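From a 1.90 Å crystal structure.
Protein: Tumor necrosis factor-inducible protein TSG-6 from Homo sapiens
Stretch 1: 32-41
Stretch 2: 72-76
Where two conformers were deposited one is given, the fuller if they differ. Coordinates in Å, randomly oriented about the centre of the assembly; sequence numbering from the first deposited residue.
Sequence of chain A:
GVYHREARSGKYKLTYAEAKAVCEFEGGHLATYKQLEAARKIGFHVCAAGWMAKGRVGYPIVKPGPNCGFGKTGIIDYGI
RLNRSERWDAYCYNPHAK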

# COMPACT_ATOMS: atom_id res chain seq x y z
N THR A 32 6.33 -3.38 3.69
CA THR A 32 5.80 -4.53 4.40
C THR A 32 4.62 -4.13 5.29
O THR A 32 4.43 -2.95 5.65
CB THR A 32 6.85 -5.23 5.23
OG1 THR A 32 7.18 -4.42 6.37
CG2 THR A 32 8.15 -5.52 4.42
N TYR A 33 3.83 -5.12 5.67
CA TYR A 33 2.79 -4.89 6.66
C TYR A 33 3.36 -4.25 7.94
O TYR A 33 2.77 -3.33 8.48
CB TYR A 33 2.10 -6.19 7.05
CG TYR A 33 0.96 -5.97 8.03
CD1 TYR A 33 -0.36 -5.75 7.58
CD2 TYR A 33 1.20 -5.97 9.42
CE1 TYR A 33 -1.39 -5.55 8.46
CE2 TYR A 33 0.18 -5.75 10.33
CZ TYR A 33 -1.11 -5.53 9.84
OH TYR A 33 -2.14 -5.38 10.74
N LYS A 34 4.48 -4.76 8.44
CA LYS A 34 5.02 -4.21 9.70
C LYS A 34 5.47 -2.76 9.54
O LYS A 34 5.34 -1.97 10.48
CB LYS A 34 6.15 -5.07 10.22
CG LYS A 34 5.65 -6.37 10.85
CD LYS A 34 6.82 -7.29 11.04
CE LYS A 34 6.46 -8.48 11.90
NZ LYS A 34 7.49 -9.53 11.67
N GLN A 35 5.97 -2.42 8.34
CA GLN A 35 6.36 -1.04 8.01
C GLN A 35 5.15 -0.13 7.95
O GLN A 35 5.17 0.97 8.53
CB GLN A 35 7.19 -0.97 6.73
CG GLN A 35 8.65 -1.45 6.95
CD GLN A 35 9.35 -1.86 5.64
OE1 GLN A 35 8.76 -1.83 4.54
NE2 GLN A 35 10.60 -2.27 5.77
N LEU A 36 4.11 -0.57 7.25
CA LEU A 36 2.87 0.17 7.18
C LEU A 36 2.29 0.37 8.59
O LEU A 36 1.80 1.47 8.91
CB LEU A 36 1.85 -0.54 6.23
CG LEU A 36 0.53 0.21 5.96
CD1 LEU A 36 0.77 1.60 5.29
CD2 LEU A 36 -0.45 -0.67 5.11
N GLU A 37 2.33 -0.68 9.42
CA GLU A 37 1.82 -0.58 10.79
C GLU A 37 2.59 0.43 11.66
O GLU A 37 1.98 1.22 12.43
CB GLU A 37 1.71 -1.96 11.47
CG GLU A 37 1.38 -1.84 13.00
CD GLU A 37 -0.01 -1.22 13.28
OE1 GLU A 37 -0.81 -1.07 12.34
OE2 GLU A 37 -0.29 -0.89 14.46
N ALA A 38 3.92 0.37 11.59
CA ALA A 38 4.78 1.34 12.28
C ALA A 38 4.46 2.76 11.79
O ALA A 38 4.31 3.70 12.59
CB ALA A 38 6.28 0.98 12.06
N ALA A 39 4.33 2.94 10.48
CA ALA A 39 3.95 4.27 9.96
C ALA A 39 2.61 4.77 10.55
O ALA A 39 2.47 5.95 10.96
CB ALA A 39 3.89 4.26 8.40
N ARG A 40 1.64 3.85 10.62
CA ARG A 40 0.32 4.16 11.17
C ARG A 40 0.38 4.56 12.65
O ARG A 40 -0.34 5.47 13.09
CB ARG A 40 -0.63 2.96 10.99
CG ARG A 40 -2.11 3.31 11.23
CD ARG A 40 -2.91 2.04 11.43
NE ARG A 40 -2.45 1.32 12.62
CZ ARG A 40 -2.81 1.64 13.86
NH1 ARG A 40 -3.66 2.64 14.08
NH2 ARG A 40 -2.32 0.95 14.88
N LYS A 41 1.22 3.84 13.42
CA LYS A 41 1.40 4.18 14.83
C LYS A 41 1.93 5.60 15.05
O LYS A 41 1.75 6.18 16.13
CB LYS A 41 2.29 3.18 15.53
CG LYS A 41 1.53 2.05 16.20
CD LYS A 41 2.20 0.74 15.88
CE LYS A 41 1.91 -0.31 16.94
NZ LYS A 41 1.67 -1.63 16.28
N LYS A 72 -12.08 2.69 11.92
CA LYS A 72 -11.86 1.45 12.68
C LYS A 72 -10.37 1.16 12.81
O LYS A 72 -9.78 0.48 11.97
CB LYS A 72 -12.61 0.29 12.01
CG LYS A 72 -12.98 0.56 10.55
CD LYS A 72 -13.64 -0.64 9.90
CE LYS A 72 -13.76 -0.42 8.40
NZ LYS A 72 -14.98 -1.05 7.80
N THR A 73 -9.75 1.69 13.87
CA THR A 73 -8.29 1.90 13.86
C THR A 73 -7.46 0.62 13.64
O THR A 73 -7.84 -0.47 14.08
CB THR A 73 -7.76 2.70 15.09
OG1 THR A 73 -7.72 1.86 16.25
CG2 THR A 73 -8.65 3.89 15.39
N GLY A 74 -6.35 0.78 12.94
CA GLY A 74 -5.50 -0.33 12.59
C GLY A 74 -5.39 -0.36 11.07
O GLY A 74 -5.93 0.51 10.39
N ILE A 75 -4.68 -1.36 10.56
CA ILE A 75 -4.65 -1.63 9.13
C ILE A 75 -5.86 -2.49 8.80
O ILE A 75 -6.09 -3.52 9.44
CB ILE A 75 -3.34 -2.32 8.72
CG1 ILE A 75 -2.14 -1.37 8.95
CG2 ILE A 75 -3.38 -2.80 7.21
CD1 ILE A 75 -0.82 -2.07 8.82
N ILE A 76 -6.66 -2.05 7.83
CA ILE A 76 -7.78 -2.86 7.36
C ILE A 76 -7.13 -3.85 6.40
O ILE A 76 -6.48 -3.44 5.44
CB ILE A 76 -8.86 -1.99 6.66
CG1 ILE A 76 -9.36 -0.88 7.62
CG2 ILE A 76 -10.01 -2.87 6.07
CD1 ILE A 76 -10.06 -1.39 8.89
O HOH W 1 -4.40 -5.78 9.65
O HOH W 2 -2.94 -2.75 12.31

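The helix that begins at Y33 packs across the start of a strand, at residues 74-76, with the two chain directions running at 132° to one another and the axes approaching to 8.7 Å. The nearest backbone pairs are E37 with I75, whose CA atoms lie 6.8 Å apart, and R40 with G74, at 7.5 Å from CA to CA. The contact is small, burying 306 Å² in total, and no direct hydrogen bond crosses it; apolar packing around I75, two bridging waters and an arginine whose guanidinium lies with one face over the strand backbone hold the stretches side by side.

T32 lies out of reach of the strand but sets the start of the helix. Its OG1 accepts a hydrogen bond from Q35 N at 3.1 Å, capping an amide in the first turn that has no preceding helical carbonyl to bind, while T32 N donates in return to Q35 OE1 at 3.0 Å. From there the regular backbone ladder begins with L36 N to T32 O, at 2.9 Å.

Y33 is the first residue to meet the strand. Its CA-to-CB bond points sideways, but the t rotamer carries the ring nearer, so that I75 CD1 sits over one face, 3.8 Å from the ring centroid and 21° off the normal. This is a CH-pi contact, in which a weakly polarised methyl group rests against the aromatic electrons; the closest pair is Y33 CE1 and I75 CD1, at 3.5 Å. The hydroxyl reaches the strand backbone through water. Water 1 lies 2.5 Å from Y33 OH and donates to I75 O at 2.8 Å.

K34 and Q35 point away, and L36 is the first residue of the helix whose CA-to-CB bond points toward the strand. Buried, it adds to the apolar surroundings of the same methyl, with L36 CG 3.9 Å from I75 CD1. I75, in its m,t rotamer, thus extends its side chain into the helix surface, where CD1 also comes within 3.5 Å of the backbone atom E37 N. A methyl group offers no acceptor, so this approach is simple packing; E37 N keeps its helical hydrogen bond to Y33 O, at 2.8 Å.

E37 brings charge to the edge of this apolar patch. Water 2 donates to E37 OE1 at 2.7 Å and accepts from I75 N at 2.8 Å, joining the carboxylate to a strand amide that it does not bind directly; the same water lies 3.2 Å from Y33 OH. The carboxylate also orients R40, one turn on, through R40 NE to E37 OE1 at 2.9 Å and R40 NH2 to E37 OE2 at 2.8 Å. K41 NZ joins this salt-bridge cluster at 2.8 Å from E37 OE2.

A38 and A39 make no contact with the strand. R40, held by E37, lays one face of its guanidinium over G74 N, which is 3.5 Å from R40 NH1. Both atoms are donors, so this is van der Waals contact and not a hydrogen bond.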